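DNA replication and repair protein RecF (Caldanaerobacter subterraneus subsp. tengcongensis, PDB 5Z69) binds ATP and probably single-stranded DNA, and is thought to act in DNA replication, the SOS response and RecFOR recombinational repair. Local coordinates at residues Ile246-Lys249 against Leu250-Leu254; Ile347-Ser351 against Lys352-Glu356. All blocks are in the same frame, centred on the assembly; numbering follows the deposited sequence.

Contact 1: Ile246-Lys249 against Leu250-Leu254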
loop_
_atom_site.group_PDB
_atom_site.type_symbol
_atom_site.label_atom_id
_atom_site.label_comp_id
_atom_site.label_asym_id
_atom_site.label_seq_id
_atom_site.Cartn_x
_atom_site.Cartn_y
_atom_site.Cartn_z
ATOM N N ILE A 246 -16.850 3.745 5.637
ATOM C CA ILE A 246 -15.859 4.323 4.732
ATOM C C ILE A 246 -16.001 5.833 4.662
ATOM O O ILE A 246 -15.014 6.567 4.672
ATOM C CB ILE A 246 -15.976 3.736 3.322
ATOM C CG1 ILE A 246 -15.654 2.239 3.349
ATOM C CG2 ILE A 246 -15.039 4.465 2.370
ATOM C CD1 ILE A 246 -16.304 1.469 2.204
ATOM N N ARG A 247 -17.237 6.299 4.601
ATOM C CA ARG A 247 -17.502 7.727 4.619
ATOM C C ARG A 247 -16.874 8.391 5.845
ATOM O O ARG A 247 -16.192 9.407 5.738
ATOM C CB ARG A 247 -18.998 7.963 4.608
ATOM C CG ARG A 247 -19.419 9.319 4.138
ATOM C CD ARG A 247 -20.868 9.270 3.687
ATOM N NE ARG A 247 -21.450 10.605 3.632
ATOM C CZ ARG A 247 -22.669 10.867 3.170
ATOM N NH1 ARG A 247 -23.120 12.115 3.154
ATOM N NH2 ARG A 247 -23.435 9.882 2.722
ATOM N N GLU A 248 -17.119 7.816 7.014
ATOM C CA GLU A 248 -16.613 8.395 8.256
ATOM C C GLU A 248 -15.089 8.402 8.294
ATOM O O GLU A 248 -14.484 9.389 8.697
ATOM C CB GLU A 248 -17.166 7.641 9.468
ATOM C CG GLU A 248 -18.038 8.497 10.374
ATOM C CD GLU A 248 -17.386 9.816 10.749
ATOM O OE1 GLU A 248 -17.708 10.845 10.116
ATOM O OE2 GLU A 248 -16.553 9.827 11.680
ATOM N N LYS A 249 -14.473 7.306 7.864
ATOM C CA LYS A 249 -13.018 7.238 7.838
ATOM C C LYS A 249 -12.416 8.290 6.903
ATOM O O LYS A 249 -11.462 8.981 7.278
ATOM C CB LYS A 249 -12.555 5.829 7.448
ATOM C CG LYS A 249 -12.912 4.765 8.511
ATOM C CD LYS A 249 -12.169 3.437 8.324
ATOM C CE LYS A 249 -10.918 3.346 9.212
ATOM N NZ LYS A 249 -9.716 2.802 8.469
ATOM N N LEU A 250 -12.996 8.432 5.707
ATOM C CA LEU A 250 -12.529 9.403 4.721
ATOM C C LEU A 250 -12.645 10.812 5.264
ATOM O O LEU A 250 -11.727 11.616 5.120
ATOM C CB LEU A 250 -13.326 9.290 3.399
ATOM C CG LEU A 250 -13.097 8.054 2.522
ATOM C CD1 LEU A 250 -13.994 8.091 1.264
ATOM C CD2 LEU A 250 -11.627 7.918 2.134
ATOM N N LYS A 251 -13.791 11.106 5.871
ATOM C CA LYS A 251 -14.025 12.396 6.493
ATOM C C LYS A 251 -13.033 12.654 7.665
ATOM O O LYS A 251 -12.509 13.758 7.817
ATOM C CB LYS A 251 -15.476 12.470 6.972
ATOM C CG LYS A 251 -15.843 13.731 7.739
ATOM C CD LYS A 251 -16.043 14.910 6.813
ATOM C CE LYS A 251 -16.358 16.181 7.596
ATOM N NZ LYS A 251 -15.151 16.760 8.250
ATOM N N ASN A 252 -12.766 11.641 8.483
ATOM C CA ASN A 252 -11.799 11.815 9.580
ATOM C C ASN A 252 -10.400 12.109 9.044
ATOM O O ASN A 252 -9.681 12.979 9.540
ATOM C CB ASN A 252 -11.742 10.574 10.474
ATOM C CG ASN A 252 -13.053 10.307 11.195
ATOM O OD1 ASN A 252 -13.314 9.183 11.623
ATOM N ND2 ASN A 252 -13.889 11.336 11.320
ATOM N N ARG A 253 -10.024 11.364 8.015
ATOM C CA ARG A 253 -8.734 11.536 7.393
ATOM C C ARG A 253 -8.582 12.906 6.741
ATOM O O ARG A 253 -7.514 13.490 6.835
ATOM C CB ARG A 253 -8.504 10.407 6.392
ATOM C CG ARG A 253 -8.411 9.076 7.088
ATOM C CD ARG A 253 -8.385 7.888 6.155
ATOM N NE ARG A 253 -8.029 6.698 6.916
ATOM C CZ ARG A 253 -7.159 5.780 6.517
ATOM N NH1 ARG A 253 -6.571 5.896 5.333
ATOM N NH2 ARG A 253 -6.890 4.740 7.301
ATOM N N LEU A 254 -9.632 13.418 6.097
ATOM C CA LEU A 254 -9.585 14.749 5.483
ATOM C C LEU A 254 -9.299 15.810 6.542
ATOM O O LEU A 254 -8.470 16.714 6.352
ATOM C CB LEU A 254 -10.914 15.087 4.773
ATOM C CG LEU A 254 -11.321 14.263 3.560
ATOM C CD1 LEU A 254 -12.744 14.546 3.120
ATOM C CD2 LEU A 254 -10.358 14.608 2.460
#

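Contact 2: Ile347-Ser351 against Lys352-Glu356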
loop_
_atom_site.group_PDB
_atom_site.type_symbol
_atom_site.label_atom_id
_atom_site.label_comp_id
_atom_site.label_asym_id
_atom_site.label_seq_id
_atom_site.Cartn_x
_atom_site.Cartn_y
_atom_site.Cartn_z
ATOM N N ILE A 347 -6.424 -5.909 -36.602
ATOM C CA ILE A 347 -5.084 -6.348 -36.233
ATOM C C ILE A 347 -4.018 -5.651 -37.076
ATOM O O ILE A 347 -4.054 -5.693 -38.311
ATOM C CB ILE A 347 -4.932 -7.885 -36.379
ATOM C CG1 ILE A 347 -5.929 -8.613 -35.474
ATOM C CG2 ILE A 347 -3.518 -8.315 -36.002
ATOM C CD1 ILE A 347 -5.893 -10.139 -35.625
ATOM N N THR A 348 -3.063 -5.010 -36.409
ATOM C CA THR A 348 -1.982 -4.365 -37.132
ATOM C C THR A 348 -0.781 -5.285 -37.214
ATOM O O THR A 348 -0.473 -6.028 -36.273
ATOM C CB THR A 348 -1.557 -3.018 -36.491
ATOM O OG1 THR A 348 -1.123 -3.236 -35.151
ATOM C CG2 THR A 348 -2.720 -2.034 -36.490
ATOM N N HIS A 349 -0.094 -5.234 -38.346
ATOM C CA HIS A 349 1.086 -6.066 -38.526
ATOM C C HIS A 349 2.018 -5.466 -39.573
ATOM O O HIS A 349 1.687 -4.478 -40.218
ATOM C CB HIS A 349 0.678 -7.495 -38.922
ATOM C CG HIS A 349 1.706 -8.532 -38.585
ATOM N ND1 HIS A 349 2.470 -8.476 -37.440
ATOM C CD2 HIS A 349 2.094 -9.652 -39.240
ATOM C CE1 HIS A 349 3.286 -9.514 -37.405
ATOM N NE2 HIS A 349 3.078 -10.243 -38.485
ATOM N N THR A 350 3.183 -6.086 -39.722
ATOM C CA THR A 350 4.189 -5.717 -40.709
ATOM C C THR A 350 3.937 -6.385 -42.060
ATOM O O THR A 350 4.180 -5.791 -43.108
ATOM C CB THR A 350 5.602 -6.093 -40.192
ATOM O OG1 THR A 350 5.987 -5.173 -39.164
ATOM C CG2 THR A 350 6.634 -6.055 -41.307
ATOM N N SER A 351 3.432 -7.615 -42.036
ATOM C CA SER A 351 3.169 -8.363 -43.271
ATOM C C SER A 351 1.747 -8.880 -43.285
ATOM O O SER A 351 1.080 -8.872 -42.244
ATOM C CB SER A 351 4.136 -9.544 -43.419
ATOM O OG SER A 351 3.744 -10.620 -42.582
ATOM N N LYS A 352 1.285 -9.343 -44.447
ATOM C CA LYS A 352 -0.030 -9.965 -44.534
ATOM C C LYS A 352 0.041 -11.479 -44.728
ATOM O O LYS A 352 -0.991 -12.134 -44.853
ATOM C CB LYS A 352 -0.857 -9.328 -45.655
ATOM C CG LYS A 352 -0.530 -9.777 -47.073
ATOM C CD LYS A 352 -1.612 -9.261 -48.025
ATOM C CE LYS A 352 -1.590 -9.937 -49.378
ATOM N NZ LYS A 352 -0.404 -9.516 -50.162
ATOM N N SER A 353 1.251 -12.032 -44.709
ATOM C CA SER A 353 1.421 -13.479 -44.782
ATOM C C SER A 353 1.198 -14.064 -43.408
ATOM O O SER A 353 0.294 -14.874 -43.214
ATOM C CB SER A 353 2.810 -13.864 -45.293
ATOM O OG SER A 353 2.923 -13.662 -46.688
ATOM N N ASP A 354 2.017 -13.622 -42.457
ATOM C CA ASP A 354 1.995 -14.124 -41.085
ATOM C C ASP A 354 0.575 -14.398 -40.564
ATOM O O ASP A 354 0.271 -15.515 -40.126
ATOM C CB ASP A 354 2.714 -13.131 -40.164
ATOM C CG ASP A 354 2.907 -13.668 -38.739
ATOM O OD1 ASP A 354 3.830 -13.191 -38.040
ATOM O OD2 ASP A 354 2.150 -14.565 -38.312
ATOM N N VAL A 355 -0.292 -13.389 -40.622
ATOM C CA VAL A 355 -1.670 -13.529 -40.146
ATOM C C VAL A 355 -2.629 -13.502 -41.328
ATOM O O VAL A 355 -2.430 -12.727 -42.247
ATOM C CB VAL A 355 -2.049 -12.418 -39.147
ATOM C CG1 VAL A 355 -3.460 -12.682 -38.590
ATOM C CG2 VAL A 355 -0.979 -12.331 -38.028
ATOM N N GLU A 356 -3.672 -14.304 -41.330
ATOM C CA GLU A 356 -4.578 -14.235 -42.451
ATOM C C GLU A 356 -5.802 -13.477 -42.055
ATOM O O GLU A 356 -6.499 -13.883 -41.171
ATOM C CB GLU A 356 -4.976 -15.624 -42.916
#

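Contact 1: Ile246-Lys249 against Leu250-Leu254
Glu248 reaches Asn252, one helical turn on, by folding at its second torsion (chi2 -50°). This turns the carboxylate forward along the helix, toward Asn252. Asn252 sets its CG anti to its own carbonyl carbon (chi1 -64°), which carries the amide back over the preceding turn. There Asn252 ND2 donates to Glu248 OE2 at 3.1 Å. The bond is bent, and the amide nitrogen comes from above the carboxylate plane. The two flat groups are turned 73° apart. Asn252 CG lies 3.0 Å from Glu248 O, the carbonyl that receives the Asn252 backbone N-H. With an alanine in place of Asn252, Glu248 OE2 would probably lose its amide donor within the helix and the carboxylate be freer to turn.

One residue on, Lys249 and Arg253 run side by side. Lys249 NZ stands 3.6 Å from Arg253 NH2, a close approach of like charges. Outside partners probably offset it: Lys249 NZ bonds to Ala235 O, and Arg253 NH1 makes a weak bond to Ser234 O.

The buried face is apolar. Ile246 CG2 packs against Leu250 CD1 at 3.9 Å, the side chains pointing the same way. Regular i to i+4 backbone bonds, such as Leu250 N to Ile246 O at 2.9 Å, accompany these pairs.

On helix 243-256, Ile246 and Leu250 rest on Ile201 of helix 186-222, and Arg247 forms a salt bridge to Glu195 of that helix. Arg253 of the second subunit makes a long, weak ion pair with Glu248 OE2. Arg253 of this chain packs on Leu232, in strand 227-232 of that subunit.

Contact 2: Ile347-Ser351 against Lys352-Glu356
His349 and Asp354 are joined by a hydrogen bond between side chains. His349 NE2 donates to Asp354 OD1 at 3.1 Å, with an N-H...O angle of 142°. The oxygen sits at the ring edge, near the ring plane but tilted from it. The imidazole nitrogen, in turn, comes from above the carboxylate plane, and the two planes stand 76° apart. Asp354 holds its CG anti to the backbone N (chi1 -172°), which places the carboxylate beside the ring. A second, weak bond closes the turn: Asp354 N points to Ser351 OG at 3.5 Å. Asp354 is thus held by its side chain and, only weakly, by its backbone.

Van der Waals contacts add to this. Asp354 CB lies 3.4 Å from His349 NE2 and 3.6 Å from Ser351 OG. Val355 CG2 approaches His349 CD2 at 4.3 Å.

The stretch leaves strand 345-349 for the loop before strand 359-364. In the central sheet of the P-loop NTPase core, strand 345-349 lies beside strand 32-36, which leads into the Walker A loop. His349 pairs through its backbone with Ile35 and Gly37, while its side chain touches Leu34. Lys333 of helix 331-334 touches both Asp354 and Val355.

Contacts 1 and 2 lie on opposite sides of the chain's centre. Their centres are 53 Å apart, and their nearest atoms are about 40 Å apart. Contact 1 comes first in the sequence and contact 2 some ninety residues later. Contact 2 is the one near the nucleotide. Its Thr348 belongs to the pocket of the bound ATP analogue, and the side chain of His349 lies about 8 Å from that ligand. The same side chain is about 6 Å from that of Lys43, a predicted ATP-binding residue of the Walker A loop. Contact 1 is away from this pocket but close to the second subunit, which does not touch contact 2.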